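Long-range contacts in carboxypeptidase Y inhibitor (Saccharomyces cerevisiae, PDB 1WPX), which inhibits carboxypeptidase Y, a serine protease, specifically and potently, as a member of the phosphatidylethanolamine-binding protein family: residues W107-H112 with P187-G192; E115-L120 with G143-I148. All coordinates share one frame; numbering follows the deposited sequence.

Interaction 1: W107-H112 with P187-G192. With SO4 (sulfate ion), chain G.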
ATOM      1  N   TRP B 107      -0.657 -27.551 -22.755  1.00 71.82           N
ATOM      2  CA  TRP B 107      -1.114 -26.445 -23.590  1.00 72.41           C
ATOM      3  C   TRP B 107      -0.446 -25.132 -23.201  1.00 71.11           C
ATOM      4  O   TRP B 107      -0.893 -24.062 -23.610  1.00 69.81           O
ATOM      5  CB  TRP B 107      -2.631 -26.282 -23.471  1.00 74.47           C
ATOM      6  CG  TRP B 107      -3.384 -27.562 -23.608  1.00 77.48           C
ATOM      7  CD1 TRP B 107      -3.152 -28.556 -24.515  1.00 78.40           C
ATOM      8  CD2 TRP B 107      -4.514 -27.983 -22.833  1.00 78.82           C
ATOM      9  NE1 TRP B 107      -4.067 -29.569 -24.354  1.00 79.82           N
ATOM     10  CE2 TRP B 107      -4.916 -29.243 -23.328  1.00 79.31           C
ATOM     11  CE3 TRP B 107      -5.228 -27.416 -21.767  1.00 79.13           C
ATOM     12  CZ2 TRP B 107      -6.000 -29.947 -22.795  1.00 79.02           C
ATOM     13  CZ3 TRP B 107      -6.309 -28.119 -21.238  1.00 78.89           C
ATOM     14  CH2 TRP B 107      -6.682 -29.371 -21.755  1.00 78.73           C
ATOM     15  N   SER B 108       0.624 -25.223 -22.416  1.00 70.66           N
ATOM     16  CA  SER B 108       1.339 -24.043 -21.940  1.00 69.16           C
ATOM     17  C   SER B 108       1.428 -22.945 -22.988  1.00 67.11           C
ATOM     18  O   SER B 108       1.834 -23.176 -24.134  1.00 65.31           O
ATOM     19  CB  SER B 108       2.745 -24.413 -21.462  1.00 72.41           C
ATOM     20  OG  SER B 108       3.353 -23.317 -20.783  1.00 73.84           O
ATOM     21  N   GLU B 109       1.056 -21.745 -22.551  1.00 63.51           N
ATOM     22  CA  GLU B 109       1.023 -20.558 -23.383  1.00 57.52           C
ATOM     23  C   GLU B 109      -0.180 -20.691 -24.292  1.00 54.83           C
ATOM     24  O   GLU B 109      -0.081 -21.135 -25.429  1.00 54.90           O
ATOM     25  CB  GLU B 109       2.319 -20.411 -24.178  1.00 56.75           C
ATOM     26  CG  GLU B 109       3.479 -19.890 -23.331  1.00 55.26           C
ATOM     27  CD  GLU B 109       3.696 -18.388 -23.458  1.00 53.18           C
ATOM     28  OE1 GLU B 109       2.735 -17.664 -23.789  1.00 52.10           O
ATOM     29  OE2 GLU B 109       4.837 -17.934 -23.214  1.00 51.43           O
ATOM     30  N   PHE B 110      -1.330 -20.336 -23.735  1.00 52.01           N
ATOM     31  CA  PHE B 110      -2.598 -20.361 -24.440  1.00 49.31           C
ATOM     32  C   PHE B 110      -2.808 -18.914 -24.898  1.00 48.45           C
ATOM     33  O   PHE B 110      -2.810 -17.983 -24.085  1.00 47.44           O
ATOM     34  CB  PHE B 110      -3.700 -20.811 -23.479  1.00 48.73           C
ATOM     35  CG  PHE B 110      -5.026 -21.050 -24.136  1.00 49.14           C
ATOM     36  CD1 PHE B 110      -5.898 -19.995 -24.382  1.00 49.47           C
ATOM     37  CD2 PHE B 110      -5.417 -22.337 -24.485  1.00 48.79           C
ATOM     38  CE1 PHE B 110      -7.144 -20.221 -24.962  1.00 49.49           C
ATOM     39  CE2 PHE B 110      -6.660 -22.572 -25.066  1.00 48.99           C
ATOM     40  CZ  PHE B 110      -7.525 -21.511 -25.303  1.00 49.43           C
ATOM     41  N   CYS B 111      -2.962 -18.730 -26.205  1.00 46.60           N
ATOM     42  CA  CYS B 111      -3.123 -17.404 -26.786  1.00 44.61           C
ATOM     43  C   CYS B 111      -4.515 -16.808 -26.572  1.00 43.32           C
ATOM     44  O   CYS B 111      -5.506 -17.281 -27.127  1.00 42.21           O
ATOM     45  CB  CYS B 111      -2.789 -17.460 -28.279  1.00 44.45           C
ATOM     46  SG  CYS B 111      -2.425 -15.861 -29.010  1.00 44.46           S
ATOM     47  N   HIS B 112      -4.571 -15.747 -25.776  1.00 40.84           N
ATOM     48  CA  HIS B 112      -5.830 -15.092 -25.470  1.00 40.52           C
ATOM     49  C   HIS B 112      -6.113 -13.850 -26.307  1.00 39.71           C
ATOM     50  O   HIS B 112      -7.273 -13.513 -26.567  1.00 39.09           O
ATOM     51  CB  HIS B 112      -5.864 -14.724 -23.983  1.00 41.24           C
ATOM     52  CG  HIS B 112      -6.220 -15.869 -23.089  1.00 42.40           C
ATOM     53  ND1 HIS B 112      -7.521 -16.268 -22.875  1.00 43.06           N
ATOM     54  CD2 HIS B 112      -5.444 -16.721 -22.379  1.00 42.67           C
ATOM     55  CE1 HIS B 112      -7.533 -17.316 -22.071  1.00 42.63           C
ATOM     56  NE2 HIS B 112      -6.285 -17.612 -21.755  1.00 42.00           N
ATOM     57  N   PRO B 187      -3.839 -23.165 -28.150  1.00 49.05           N
ATOM     58  CA  PRO B 187      -2.911 -23.997 -27.377  1.00 48.28           C
ATOM     59  C   PRO B 187      -1.500 -24.001 -27.972  1.00 47.90           C
ATOM     60  O   PRO B 187      -1.312 -24.294 -29.152  1.00 47.83           O
ATOM     61  CB  PRO B 187      -3.580 -25.372 -27.396  1.00 48.04           C
ATOM     62  CG  PRO B 187      -4.487 -25.316 -28.603  1.00 47.66           C
ATOM     63  CD  PRO B 187      -5.032 -23.928 -28.546  1.00 47.73           C
ATOM     64  N   ASN B 188      -0.522 -23.659 -27.137  1.00 47.88           N
ATOM     65  CA  ASN B 188       0.888 -23.591 -27.523  1.00 48.34           C
ATOM     66  C   ASN B 188       1.115 -22.571 -28.632  1.00 49.48           C
ATOM     67  O   ASN B 188       2.171 -22.559 -29.268  1.00 49.03           O
ATOM     68  CB  ASN B 188       1.403 -24.956 -27.995  1.00 48.66           C
ATOM     69  CG  ASN B 188       1.018 -26.081 -27.064  1.00 48.99           C
ATOM     70  OD1 ASN B 188      -0.063 -26.656 -27.186  1.00 49.50           O
ATOM     71  ND2 ASN B 188       1.895 -26.397 -26.120  1.00 50.61           N
ATOM     72  N   TRP B 189       0.132 -21.704 -28.855  1.00 50.77           N
ATOM     73  CA  TRP B 189       0.232 -20.701 -29.907  1.00 52.75           C
ATOM     74  C   TRP B 189       0.416 -21.432 -31.233  1.00 54.07           C
ATOM     75  O   TRP B 189       1.037 -20.918 -32.167  1.00 55.05           O
ATOM     76  CB  TRP B 189       1.413 -19.749 -29.651  1.00 52.38           C
ATOM     77  CG  TRP B 189       1.102 -18.658 -28.662  1.00 52.53           C
ATOM     78  CD1 TRP B 189       0.626 -18.814 -27.389  1.00 52.26           C
ATOM     79  CD2 TRP B 189       1.207 -17.243 -28.877  1.00 52.88           C
ATOM     80  NE1 TRP B 189       0.425 -17.587 -26.803  1.00 51.81           N
ATOM     81  CE2 TRP B 189       0.772 -16.606 -27.693  1.00 52.31           C
ATOM     82  CE3 TRP B 189       1.625 -16.451 -29.958  1.00 52.94           C
ATOM     83  CZ2 TRP B 189       0.741 -15.216 -27.557  1.00 51.20           C
ATOM     84  CZ3 TRP B 189       1.595 -15.066 -29.822  1.00 51.56           C
ATOM     85  CH2 TRP B 189       1.155 -14.466 -28.628  1.00 51.71           C
ATOM     86  N   GLY B 190      -0.129 -22.646 -31.289  1.00 54.26           N
ATOM     87  CA  GLY B 190      -0.045 -23.453 -32.490  1.00 54.69           C
ATOM     88  C   GLY B 190       1.344 -23.953 -32.835  1.00 55.32           C
ATOM     89  O   GLY B 190       1.614 -24.271 -33.990  1.00 55.67           O
ATOM     90  N   TYR B 191       2.227 -24.034 -31.847  1.00 55.85           N
ATOM     91  CA  TYR B 191       3.587 -24.506 -32.085  1.00 56.89           C
ATOM     92  C   TYR B 191       3.740 -25.995 -31.803  1.00 58.18           C
ATOM     93  O   TYR B 191       4.794 -26.572 -32.068  1.00 59.11           O
ATOM     94  CB  TYR B 191       4.581 -23.721 -31.224  1.00 56.63           C
ATOM     95  CG  TYR B 191       4.913 -22.353 -31.768  1.00 56.16           C
ATOM     96  CD1 TYR B 191       5.856 -22.196 -32.778  1.00 55.13           C
ATOM     97  CD2 TYR B 191       4.265 -21.215 -31.293  1.00 57.01           C
ATOM     98  CE1 TYR B 191       6.146 -20.943 -33.303  1.00 56.38           C
ATOM     99  CE2 TYR B 191       4.547 -19.955 -31.814  1.00 56.81           C
ATOM    100  CZ  TYR B 191       5.487 -19.826 -32.819  1.00 56.63           C
ATOM    101  OH  TYR B 191       5.755 -18.584 -33.349  1.00 56.93           O
ATOM    102  N   GLY B 192       2.697 -26.616 -31.263  1.00 59.13           N
ATOM    103  CA  GLY B 192       2.769 -28.036 -30.969  1.00 60.76           C
ATOM    104  C   GLY B 192       3.520 -28.377 -29.692  1.00 62.27           C
ATOM    105  O   GLY B 192       2.978 -29.050 -28.815  1.00 63.55           O
TER
HETATM  106  S   SO4 G 902      -7.041 -20.521 -20.179  1.00 73.88           S
HETATM  107  O1  SO4 G 902      -7.559 -21.092 -21.436  1.00 75.28           O
HETATM  108  O2  SO4 G 902      -7.965 -19.473 -19.706  1.00 73.76           O
HETATM  109  O3  SO4 G 902      -6.933 -21.588 -19.166  1.00 75.27           O
HETATM  110  O4  SO4 G 902      -5.707 -19.944 -20.420  1.00 73.68           O

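Interaction 2: E115-L120 with G143-I148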
ATOM      1  N   GLU B 115      -3.247  -8.072 -30.708  1.00 37.18           N
ATOM      2  CA  GLU B 115      -3.645  -6.916 -31.505  1.00 36.73           C
ATOM      3  C   GLU B 115      -2.393  -6.256 -32.064  1.00 35.98           C
ATOM      4  O   GLU B 115      -1.433  -6.014 -31.326  1.00 35.57           O
ATOM      5  CB  GLU B 115      -4.379  -5.911 -30.635  1.00 39.62           C
ATOM      6  CG  GLU B 115      -5.840  -5.779 -30.929  1.00 43.03           C
ATOM      7  CD  GLU B 115      -6.423  -4.579 -30.232  1.00 44.96           C
ATOM      8  OE1 GLU B 115      -6.420  -4.567 -28.982  1.00 45.95           O
ATOM      9  OE2 GLU B 115      -6.869  -3.647 -30.934  1.00 45.18           O
ATOM     10  N   CYS B 116      -2.402  -5.945 -33.357  1.00 34.73           N
ATOM     11  CA  CYS B 116      -1.234  -5.331 -33.974  1.00 34.57           C
ATOM     12  C   CYS B 116      -1.530  -4.026 -34.690  1.00 34.84           C
ATOM     13  O   CYS B 116      -2.691  -3.641 -34.870  1.00 34.25           O
ATOM     14  CB  CYS B 116      -0.588  -6.304 -34.956  1.00 32.58           C
ATOM     15  SG  CYS B 116      -0.282  -7.942 -34.275  1.00 34.80           S
ATOM     16  N   ASP B 117      -0.455  -3.355 -35.099  1.00 34.10           N
ATOM     17  CA  ASP B 117      -0.539  -2.090 -35.808  1.00 34.49           C
ATOM     18  C   ASP B 117      -1.321  -1.066 -34.989  1.00 35.38           C
ATOM     19  O   ASP B 117      -2.204  -0.381 -35.505  1.00 34.01           O
ATOM     20  CB  ASP B 117      -1.205  -2.291 -37.169  1.00 33.68           C
ATOM     21  CG  ASP B 117      -0.695  -3.526 -37.890  1.00 35.49           C
ATOM     22  OD1 ASP B 117       0.541  -3.685 -38.018  1.00 33.76           O
ATOM     23  OD2 ASP B 117      -1.538  -4.340 -38.332  1.00 35.31           O
ATOM     24  N   LEU B 118      -0.982  -0.982 -33.704  1.00 35.82           N
ATOM     25  CA  LEU B 118      -1.608  -0.051 -32.775  1.00 36.57           C
ATOM     26  C   LEU B 118      -0.726   1.178 -32.677  1.00 37.60           C
ATOM     27  O   LEU B 118       0.494   1.054 -32.601  1.00 37.92           O
ATOM     28  CB  LEU B 118      -1.707  -0.674 -31.382  1.00 37.39           C
ATOM     29  CG  LEU B 118      -2.794  -1.693 -31.057  1.00 39.00           C
ATOM     30  CD1 LEU B 118      -2.381  -2.513 -29.844  1.00 39.24           C
ATOM     31  CD2 LEU B 118      -4.105  -0.964 -30.802  1.00 38.83           C
ATOM     32  N   LYS B 119      -1.325   2.362 -32.679  1.00 38.55           N
ATOM     33  CA  LYS B 119      -0.530   3.572 -32.549  1.00 40.40           C
ATOM     34  C   LYS B 119      -1.021   4.380 -31.352  1.00 41.18           C
ATOM     35  O   LYS B 119      -2.193   4.312 -30.971  1.00 41.17           O
ATOM     36  CB  LYS B 119      -0.579   4.408 -33.835  1.00 41.20           C
ATOM     37  CG  LYS B 119      -1.948   4.910 -34.221  1.00 48.19           C
ATOM     38  CD  LYS B 119      -1.864   5.888 -35.389  1.00 53.04           C
ATOM     39  CE  LYS B 119      -3.254   6.246 -35.943  1.00 56.45           C
ATOM     40  NZ  LYS B 119      -3.966   5.100 -36.620  1.00 57.18           N
ATOM     41  N   LEU B 120      -0.112   5.131 -30.747  1.00 41.43           N
ATOM     42  CA  LEU B 120      -0.442   5.941 -29.588  1.00 43.95           C
ATOM     43  C   LEU B 120      -1.166   7.238 -29.942  1.00 46.84           C
ATOM     44  O   LEU B 120      -0.815   7.907 -30.912  1.00 47.43           O
ATOM     45  CB  LEU B 120       0.841   6.269 -28.821  1.00 41.77           C
ATOM     46  CG  LEU B 120       1.485   5.118 -28.047  1.00 41.64           C
ATOM     47  CD1 LEU B 120       2.959   5.399 -27.768  1.00 37.77           C
ATOM     48  CD2 LEU B 120       0.706   4.914 -26.756  1.00 41.57           C
ATOM     49  N   GLY B 143      -6.978   1.927 -36.977  1.00 48.53           N
ATOM     50  CA  GLY B 143      -6.283   1.104 -37.951  1.00 46.49           C
ATOM     51  C   GLY B 143      -5.565  -0.142 -37.471  1.00 44.50           C
ATOM     52  O   GLY B 143      -4.635  -0.603 -38.131  1.00 43.75           O
ATOM     53  N   SER B 144      -5.981  -0.710 -36.346  1.00 42.57           N
ATOM     54  CA  SER B 144      -5.302  -1.902 -35.849  1.00 43.36           C
ATOM     55  C   SER B 144      -5.805  -3.173 -36.521  1.00 42.24           C
ATOM     56  O   SER B 144      -6.821  -3.158 -37.213  1.00 42.39           O
ATOM     57  CB  SER B 144      -5.474  -2.017 -34.332  1.00 43.35           C
ATOM     58  OG  SER B 144      -6.842  -2.149 -33.983  1.00 45.21           O
ATOM     59  N   ASN B 145      -5.082  -4.270 -36.320  1.00 41.61           N
ATOM     60  CA  ASN B 145      -5.456  -5.560 -36.886  1.00 41.98           C
ATOM     61  C   ASN B 145      -5.352  -6.636 -35.814  1.00 42.14           C
ATOM     62  O   ASN B 145      -4.276  -6.889 -35.271  1.00 43.71           O
ATOM     63  CB  ASN B 145      -4.548  -5.934 -38.071  1.00 43.70           C
ATOM     64  CG  ASN B 145      -4.706  -4.989 -39.258  1.00 45.78           C
ATOM     65  OD1 ASN B 145      -4.074  -3.932 -39.322  1.00 46.48           O
ATOM     66  ND2 ASN B 145      -5.567  -5.365 -40.198  1.00 45.02           N
ATOM     67  N   THR B 146      -6.477  -7.268 -35.512  1.00 41.11           N
ATOM     68  CA  THR B 146      -6.515  -8.319 -34.510  1.00 40.70           C
ATOM     69  C   THR B 146      -6.214  -9.673 -35.145  1.00 40.71           C
ATOM     70  O   THR B 146      -7.013 -10.185 -35.922  1.00 43.12           O
ATOM     71  CB  THR B 146      -7.911  -8.393 -33.841  1.00 40.41           C
ATOM     72  OG1 THR B 146      -8.182  -7.166 -33.153  1.00 40.17           O
ATOM     73  CG2 THR B 146      -7.971  -9.547 -32.851  1.00 41.45           C
ATOM     74  N   LEU B 147      -5.064 -10.250 -34.825  1.00 39.76           N
ATOM     75  CA  LEU B 147      -4.710 -11.554 -35.364  1.00 40.11           C
ATOM     76  C   LEU B 147      -5.429 -12.649 -34.585  1.00 40.85           C
ATOM     77  O   LEU B 147      -5.808 -13.673 -35.147  1.00 41.03           O
ATOM     78  CB  LEU B 147      -3.200 -11.794 -35.277  1.00 40.63           C
ATOM     79  CG  LEU B 147      -2.268 -10.846 -36.032  1.00 41.74           C
ATOM     80  CD1 LEU B 147      -0.845 -11.384 -35.953  1.00 39.68           C
ATOM     81  CD2 LEU B 147      -2.711 -10.715 -37.476  1.00 40.33           C
ATOM     82  N   ILE B 148      -5.608 -12.427 -33.285  1.00 42.14           N
ATOM     83  CA  ILE B 148      -6.283 -13.389 -32.417  1.00 43.82           C
ATOM     84  C   ILE B 148      -7.285 -12.664 -31.521  1.00 45.65           C
ATOM     85  O   ILE B 148      -6.898 -12.049 -30.529  1.00 47.32           O
ATOM     86  CB  ILE B 148      -5.264 -14.134 -31.525  1.00 42.99           C
ATOM     87  CG1 ILE B 148      -4.304 -14.952 -32.396  1.00 43.93           C
ATOM     88  CG2 ILE B 148      -5.989 -15.021 -30.531  1.00 42.35           C
ATOM     89  CD1 ILE B 148      -4.967 -16.056 -33.194  1.00 41.35           C
TER

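Interaction 1: W107-H112 with P187-G192
A G1 beta bulge, in which Glu109 and Phe110 both face Asp96 of strand 90-96, opens the strand of residues 110-120 in this phosphatidylethanolamine-binding protein fold, and the 187-192 loop packs against it. The main contact is sulfur on aromatic. Cys111 lies over one face of the Trp189 indole, SG 3.6 Å from the centroid of the six-membered ring and CB 3.6 Å from that of the five-membered ring. Its SG stands anti to the backbone N (chi1 -161°), which lays the CB-SG bond along the bicycle. The NE1 side of the same indole is held by Thr95 of strand 90-96: NE1 is hydrogen-bonded to Thr95 OG1, as is Glu109 OE1, and Glu109 O meets the ring edge 3.1 Å from Trp189 CD1. Trp201 of helix 198-203 also meets the indole. An alanine in place of Trp189 would remove the ring under Cys111 and would probably loosen the loop from both the strand and this helix. Apolar contacts lie on the Pro187 side, where Phe110 CE2 approaches Pro187 CD and Trp107 CB lies 4.1 Å from Pro187 CB. Between the backbones, Ser108 O receives a CA-H...O contact from Asn188 CA at 3.5 Å. The loop is braced internally by Gly190 N donating to Pro187 O and Tyr191 N to Asn188 O. Beyond Phe110 sits a sulfate ion, probably from the crystallisation liquor, also gripped by Ala154 N and Tyr164 OH. Its O1 lies over the centre of the Phe110 ring, 3.5 Å above the plane, while His112, whose ND1 is hydrogen-bonded to Met151 O, donates from NE2 to sulfate O4 at 2.7 Å and 165°.

Interaction 2: E115-L120 with G143-I148
Residues 115-116 and 145-146 run antiparallel, with Cys116 and Asn145 as a hydrogen-bonded pair and Glu115 and Thr146 as the neighbouring non-hydrogen-bonded pair. The two backbone bonds are of similar quality: Cys116 N donates to Asn145 O at 2.8 Å, and Asn145 N to Cys116 O at 2.9 Å. In each, the donor stands above the carbonyl plane, about 35° out of it. The chain turns corners at Asp117 and at Leu147; at the second, Leu147 and Ile148 both face Val114 in a classic beta bulge. At the first corner Ser144 CA makes a CA-H...O contact with Asp117 O. On the face carrying Glu115 and Thr146, the Glu115 chain, extended beyond CG, passes Thr146 OG1 with its CG at 3.5 Å. It reaches along to Ser144, whose OG is hydrogen-bonded to Thr141 O, while Glu115 OE1 forms a long, weak ion pair with Lys61. Leu118 CD2 touches Ser144 CB at 3.9 Å. On the face carrying Cys116 and Asn145, Cys116 SG lies beside the backbone N (chi1 -50°) and meets Leu147 CG and CD1, both at 3.9 Å. Asp117 CB points toward the 143-148 segment, and its carboxylate lies beside Asn145. Asp117 OD2 is hydrogen-bonded to Ser177 OG, and Asp117 N to Gln171 OE1, so the corner is also tied to the segment after strand 162-170. Two main-chain bonds thus join the two segments, while the carboxylate of the buried Asp117 has a hydrogen-bond partner beyond them in Ser177, which may help stabilise a charge there.

From the N terminus, the chain enters strand 110-120 through residues 107-112, the first half of interaction 1, and continues directly into residues 115-120, the first half of interaction 2. It then leaves through strand 134-140 and returns at 143-148, closing the shorter loop of interaction 2. Only after strand 162-170 does the chain reach 187-192 and close the longer loop of interaction 1, so the shorter closure lies within the longer. One end of strand 110-120 is thereby joined to the segment before helix 198-203, the other to its sheet neighbour 145-148. The centres of the two interactions are about 20 Å apart, yet they touch where Cys111 SG packs on Ile148 CG2.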